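Local coordinates for protein UDP-glucose 4-epimerase (Campylobacter jejuni subsp. jejuni serotype O:2, PDB 7K3P) that probably interconverts UDP-glucose and UDP-galactose, and their N-acetylated forms, by inverting the configuration at the sugar C4 with the help of bound NAD, at residues 245-257 with 322-336. The protein carries 2 engineered substitutions. Numbering follows the deposited sequence.
Sequences FIHVDDISSAHLA and SWQPKYDDLELICKS. With GOL (glycerol), chain D.
Asp250, a carboxylate on helix 248-261, holds two successive backbone amides of the loop before helix 330-343: Lys326 N reaches OD1 at 2.9 Å and nearly straight (163°), while Tyr327 N meets the syn lone pair of OD2 at 3.0 Å. In this Rossmann-type enzyme of the NAD-dependent epimerase/dehydratase family, this pair of bonds ties the helix following strand 242-246 to the C-terminal chain. Tyr274 OH also bonds OD2, so three donors fix this buried group. With CG anti to the backbone N, the Trp323 side chain turns one indole face to the helix at Ala254. Ala254 CB sits over the five-membered ring, 3.6 Å from its centroid and 12° off the normal, a CH-pi contact; Pro325 CD lies against the opposite face, toward its rim. Trp323 NE1 donates in its ring plane to Ser253 OG at 2.8 Å; a weak, bent second bond goes to Asp250 O, which lies oblique to the ring. At the helix start, His247 is the N-cap, and its ND1 accepts from Asp249 N. Tyr327 CB packs over one face of this imidazole, and the two rings meet obliquely, planes at 36°. Beside the rim of the other face lies a water that accepts from Val248 N and bonds Ser336 OG at 2.7 Å.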
loop_
_atom_site.group_PDB
_atom_site.type_symbol
_atom_site.label_atom_id
_atom_site.label_comp_id
_atom_site.label_asym_id
_atom_site.label_seq_id
_atom_site.Cartn_x
_atom_site.Cartn_y
_atom_site.Cartn_z
ATOM N N PHE A 245 -4.364 -12.102 24.089
ATOM C CA PHE A 245 -5.536 -12.730 23.464
ATOM C C PHE A 245 -6.794 -11.958 23.847
ATOM O O PHE A 245 -6.812 -11.262 24.865
ATOM C CB PHE A 245 -5.670 -14.185 23.919
ATOM C CG PHE A 245 -4.410 -14.966 23.772
ATOM C CD1 PHE A 245 -4.068 -15.526 22.544
ATOM C CD2 PHE A 245 -3.548 -15.121 24.849
ATOM C CE1 PHE A 245 -2.887 -16.232 22.395
ATOM C CE2 PHE A 245 -2.367 -15.828 24.711
ATOM C CZ PHE A 245 -2.036 -16.389 23.478
ATOM N N ILE A 246 -7.849 -12.070 23.045
ATOM C CA ILE A 246 -9.067 -11.327 23.355
ATOM C C ILE A 246 -10.337 -12.112 23.019
ATOM O O ILE A 246 -10.376 -12.886 22.048
ATOM C CB ILE A 246 -9.074 -9.939 22.679
ATOM C CG1 ILE A 246 -10.173 -9.061 23.277
ATOM C CG2 ILE A 246 -9.220 -10.075 21.144
ATOM C CD1 ILE A 246 -9.977 -7.584 22.978
ATOM N N HIS A 247 -11.368 -11.924 23.840
ATOM C CA HIS A 247 -12.649 -12.597 23.629
ATOM C C HIS A 247 -13.367 -11.969 22.428
ATOM O O HIS A 247 -13.350 -10.756 22.261
ATOM C CB HIS A 247 -13.517 -12.492 24.888
ATOM C CG HIS A 247 -14.730 -13.363 24.854
ATOM N ND1 HIS A 247 -15.887 -13.004 24.195
ATOM C CD2 HIS A 247 -14.967 -14.582 25.394
ATOM C CE1 HIS A 247 -16.785 -13.963 24.332
ATOM N NE2 HIS A 247 -16.252 -14.932 25.050
ATOM N N VAL A 248 -13.995 -12.797 21.597
ATOM C CA VAL A 248 -14.648 -12.282 20.386
ATOM C C VAL A 248 -15.694 -11.204 20.693
ATOM O O VAL A 248 -15.898 -10.287 19.893
ATOM C CB VAL A 248 -15.260 -13.416 19.523
ATOM C CG1 VAL A 248 -16.360 -14.157 20.293
ATOM C CG2 VAL A 248 -15.809 -12.855 18.208
ATOM N N ASP A 249 -16.344 -11.289 21.854
ATOM C CA ASP A 249 -17.389 -10.315 22.176
ATOM C C ASP A 249 -16.807 -9.000 22.697
ATOM O O ASP A 249 -17.464 -7.958 22.639
ATOM C CB ASP A 249 -18.431 -10.907 23.152
ATOM C CG ASP A 249 -19.398 -11.876 22.467
ATOM O OD1 ASP A 249 -19.914 -11.538 21.376
ATOM O OD2 ASP A 249 -19.622 -12.983 23.009
ATOM N N ASP A 250 -15.567 -9.056 23.189
ATOM C CA ASP A 250 -14.862 -7.866 23.678
ATOM C C ASP A 250 -14.209 -7.070 22.552
ATOM O O ASP A 250 -14.155 -5.828 22.586
ATOM C CB ASP A 250 -13.796 -8.263 24.710
ATOM C CG ASP A 250 -14.395 -8.628 26.064
ATOM O OD1 ASP A 250 -15.481 -8.103 26.386
ATOM O OD2 ASP A 250 -13.782 -9.435 26.803
ATOM N N ILE A 251 -13.661 -7.773 21.565
ATOM C CA ILE A 251 -13.180 -7.047 20.386
ATOM C C ILE A 251 -14.417 -6.518 19.644
ATOM O O ILE A 251 -14.403 -5.413 19.106
ATOM C CB ILE A 251 -12.268 -7.916 19.477
ATOM C CG1 ILE A 251 -11.830 -7.133 18.236
ATOM C CG2 ILE A 251 -12.951 -9.222 19.094
ATOM C CD1 ILE A 251 -11.122 -5.838 18.577
ATOM N N SER A 252 -15.495 -7.298 19.654
ATOM C CA SER A 252 -16.733 -6.838 19.023
ATOM C C SER A 252 -17.207 -5.534 19.658
ATOM O O SER A 252 -17.466 -4.566 18.952
ATOM C CB SER A 252 -17.824 -7.907 19.076
ATOM O OG SER A 252 -17.561 -8.932 18.139
ATOM N N SER A 253 -17.281 -5.486 20.992
ATOM C CA SER A 253 -17.799 -4.289 21.653
ATOM C C SER A 253 -16.899 -3.077 21.413
ATOM O O SER A 253 -17.367 -1.934 21.350
ATOM C CB SER A 253 -18.031 -4.542 23.162
ATOM O OG SER A 253 -16.799 -4.730 23.846
ATOM N N ALA A 254 -15.601 -3.310 21.247
ATOM C CA ALA A 254 -14.679 -2.188 21.006
ATOM C C ALA A 254 -14.945 -1.503 19.674
ATOM O O ALA A 254 -14.606 -0.334 19.480
ATOM C CB ALA A 254 -13.216 -2.651 21.083
ATOM N N HIS A 255 -15.527 -2.237 18.732
ATOM C CA HIS A 255 -15.856 -1.629 17.447
ATOM C C HIS A 255 -17.050 -0.672 17.621
ATOM O O HIS A 255 -17.072 0.423 17.050
ATOM C CB HIS A 255 -16.108 -2.716 16.399
ATOM C CG HIS A 255 -14.847 -3.306 15.837
ATOM N ND1 HIS A 255 -14.055 -4.191 16.542
ATOM C CD2 HIS A 255 -14.231 -3.116 14.644
ATOM C CE1 HIS A 255 -13.019 -4.538 15.795
ATOM N NE2 HIS A 255 -13.100 -3.903 14.641
ATOM N N LEU A 256 -18.018 -1.077 18.443
ATOM C CA LEU A 256 -19.124 -0.191 18.801
ATOM C C LEU A 256 -18.567 1.028 19.518
ATOM O O LEU A 256 -18.899 2.167 19.177
ATOM C CB LEU A 256 -20.155 -0.923 19.674
ATOM C CG LEU A 256 -21.215 -1.743 18.938
ATOM C CD1 LEU A 256 -20.633 -3.033 18.338
ATOM C CD2 LEU A 256 -22.401 -2.060 19.866
ATOM N N ALA A 257 -17.679 0.797 20.487
ATOM C CA ALA A 257 -17.092 1.921 21.212
ATOM C C ALA A 257 -16.349 2.875 20.282
ATOM O O ALA A 257 -16.372 4.084 20.499
ATOM C CB ALA A 257 -16.185 1.437 22.357
ATOM N N SER A 322 -15.464 4.657 25.815
ATOM C CA SER A 322 -16.277 4.043 26.846
ATOM C C SER A 322 -16.117 2.528 26.825
ATOM O O SER A 322 -16.889 1.821 27.471
ATOM C CB SER A 322 -17.745 4.368 26.584
ATOM O OG SER A 322 -18.161 3.756 25.365
ATOM N N TRP A 323 -15.140 2.021 26.070
ATOM C CA TRP A 323 -14.990 0.570 25.953
ATOM C C TRP A 323 -14.624 -0.073 27.294
ATOM O O TRP A 323 -13.646 0.318 27.928
ATOM C CB TRP A 323 -13.947 0.191 24.896
ATOM C CG TRP A 323 -13.825 -1.291 24.745
ATOM C CD1 TRP A 323 -14.805 -2.156 24.337
ATOM C CD2 TRP A 323 -12.668 -2.090 24.994
ATOM N NE1 TRP A 323 -14.333 -3.443 24.342
ATOM C CE2 TRP A 323 -13.002 -3.430 24.735
ATOM C CE3 TRP A 323 -11.360 -1.807 25.440
ATOM C CZ2 TRP A 323 -12.105 -4.489 24.873
ATOM C CZ3 TRP A 323 -10.461 -2.851 25.590
ATOM C CH2 TRP A 323 -10.833 -4.174 25.302
ATOM N N GLN A 324 -15.411 -1.066 27.698
ATOM C CA GLN A 324 -15.155 -1.820 28.917
ATOM C C GLN A 324 -15.368 -3.298 28.647
ATOM O O GLN A 324 -16.502 -3.758 28.480
ATOM C CB GLN A 324 -16.073 -1.354 30.061
ATOM C CG GLN A 324 -15.800 -2.066 31.397
ATOM C CD GLN A 324 -16.687 -1.548 32.512
ATOM O OE1 GLN A 324 -16.808 -0.332 32.699
ATOM N NE2 GLN A 324 -17.325 -2.465 33.247
ATOM N N PRO A 325 -14.266 -4.059 28.590
ATOM C CA PRO A 325 -14.395 -5.483 28.291
ATOM C C PRO A 325 -15.079 -6.169 29.453
ATOM O O PRO A 325 -14.993 -5.701 30.589
ATOM C CB PRO A 325 -12.934 -5.962 28.186
ATOM C CG PRO A 325 -12.120 -4.916 28.896
ATOM C CD PRO A 325 -12.861 -3.624 28.685
ATOM N N LYS A 326 -15.753 -7.271 29.199
ATOM C CA LYS A 326 -16.362 -7.947 30.319
ATOM C C LYS A 326 -16.123 -9.453 30.269
ATOM O O LYS A 326 -16.697 -10.209 31.056
ATOM C CB LYS A 326 -17.840 -7.561 30.436
ATOM C CG LYS A 326 -18.359 -6.761 29.239
ATOM C CD LYS A 326 -19.881 -6.809 29.133
ATOM C CE LYS A 326 -20.539 -6.050 30.284
ATOM N NZ LYS A 326 -21.933 -5.646 29.951
ATOM N N TYR A 327 -15.245 -9.885 29.363
ATOM C CA TYR A 327 -14.846 -11.292 29.341
ATOM C C TYR A 327 -13.333 -11.498 29.490
ATOM O O TYR A 327 -12.786 -12.484 28.984
ATOM C CB TYR A 327 -15.396 -12.027 28.108
ATOM C CG TYR A 327 -16.905 -11.969 27.974
ATOM C CD1 TYR A 327 -17.731 -12.569 28.916
ATOM C CD2 TYR A 327 -17.502 -11.317 26.898
ATOM C CE1 TYR A 327 -19.120 -12.511 28.794
ATOM C CE2 TYR A 327 -18.879 -11.251 26.764
ATOM C CZ TYR A 327 -19.683 -11.851 27.717
ATOM O OH TYR A 327 -21.051 -11.790 27.595
ATOM N N ASP A 328 -12.674 -10.578 30.199
ATOM C CA ASP A 328 -11.282 -10.768 30.593
ATOM C C ASP A 328 -11.260 -11.860 31.655
ATOM O O ASP A 328 -11.152 -11.587 32.853
ATOM C CB ASP A 328 -10.659 -9.472 31.148
ATOM C CG ASP A 328 -9.137 -9.601 31.387
ATOM O OD1 ASP A 328 -8.599 -10.719 31.208
ATOM O OD2 ASP A 328 -8.488 -8.596 31.766
ATOM N N ASP A 329 -11.381 -13.102 31.205
ATOM C CA ASP A 329 -11.493 -14.247 32.092
ATOM C C ASP A 329 -10.978 -15.438 31.300
ATOM O O ASP A 329 -11.628 -15.863 30.347
ATOM C CB ASP A 329 -12.968 -14.433 32.490
ATOM C CG ASP A 329 -13.211 -15.677 33.324
ATOM O OD1 ASP A 329 -12.746 -16.775 32.951
ATOM O OD2 ASP A 329 -13.894 -15.559 34.362
ATOM N N LEU A 330 -9.813 -15.965 31.682
ATOM C CA LEU A 330 -9.127 -16.962 30.855
ATOM C C LEU A 330 -9.961 -18.212 30.640
ATOM O O LEU A 330 -9.910 -18.823 29.568
ATOM C CB LEU A 330 -7.764 -17.358 31.449
ATOM C CG LEU A 330 -6.544 -17.402 30.507
ATOM C CD1 LEU A 330 -5.549 -18.471 30.910
ATOM C CD2 LEU A 330 -6.909 -17.519 29.016
ATOM N N GLU A 331 -10.728 -18.609 31.649
ATOM C CA GLU A 331 -11.553 -19.810 31.499
ATOM C C GLU A 331 -12.653 -19.605 30.454
ATOM O O GLU A 331 -12.906 -20.483 29.623
ATOM C CB GLU A 331 -12.114 -20.287 32.851
ATOM C CG GLU A 331 -11.053 -20.988 33.729
ATOM C CD GLU A 331 -11.591 -21.469 35.082
ATOM O OE1 GLU A 331 -12.820 -21.640 35.222
ATOM O OE2 GLU A 331 -10.770 -21.676 36.003
ATOM N N LEU A 332 -13.278 -18.431 30.483
ATOM C CA LEU A 332 -14.297 -18.068 29.496
ATOM C C LEU A 332 -13.703 -18.002 28.096
ATOM O O LEU A 332 -14.301 -18.467 27.120
ATOM C CB LEU A 332 -14.899 -16.702 29.835
ATOM C CG LEU A 332 -15.654 -16.618 31.155
ATOM C CD1 LEU A 332 -16.326 -15.250 31.308
ATOM C CD2 LEU A 332 -16.674 -17.745 31.229
ATOM N N ILE A 333 -12.526 -17.395 28.003
ATOM C CA ILE A 333 -11.849 -17.257 26.719
ATOM C C ILE A 333 -11.487 -18.629 26.163
ATOM O O ILE A 333 -11.768 -18.926 24.996
ATOM C CB ILE A 333 -10.625 -16.340 26.835
ATOM C CG1 ILE A 333 -11.084 -14.921 27.169
ATOM C CG2 ILE A 333 -9.821 -16.348 25.540
ATOM C CD1 ILE A 333 -9.991 -14.037 27.725
ATOM N N CYS A 334 -10.901 -19.485 26.996
ATOM C CA CYS A 334 -10.566 -20.837 26.539
ATOM C C CYS A 334 -11.806 -21.660 26.197
ATOM O O CYS A 334 -11.815 -22.389 25.202
ATOM C CB CYS A 334 -9.677 -21.559 27.554
ATOM S SG CYS A 334 -8.004 -20.856 27.633
ATOM N N LYS A 335 -12.855 -21.533 27.013
ATOM C CA LYS A 335 -14.128 -22.195 26.726
ATOM C C LYS A 335 -14.673 -21.764 25.364
ATOM O O LYS A 335 -15.077 -22.600 24.549
ATOM C CB LYS A 335 -15.157 -21.886 27.819
ATOM C CG LYS A 335 -16.552 -22.476 27.559
ATOM C CD LYS A 335 -16.471 -23.986 27.301
ATOM C CE LYS A 335 -17.855 -24.647 27.346
ATOM N NZ LYS A 335 -17.803 -26.055 26.845
ATOM N N SER A 336 -14.680 -20.457 25.123
ATOM C CA SER A 336 -15.094 -19.921 23.831
ATOM C C SER A 336 -14.256 -20.500 22.685
ATOM O O SER A 336 -14.802 -20.985 21.688
ATOM C CB SER A 336 -15.016 -18.393 23.847
ATOM O OG SER A 336 -15.204 -17.849 22.554
HETATM C C1 GOL D . -20.040 -17.015 20.493
HETATM O O1 GOL D . -20.589 -18.228 20.949
HETATM C C2 GOL D . -19.662 -16.130 21.672
HETATM O O2 GOL D . -20.799 -15.388 22.088
HETATM C C3 GOL D . -19.101 -16.993 22.808
HETATM O O3 GOL D . -18.103 -17.865 22.306
HETATM O O HOH W 1 -13.603 -15.732 21.969
#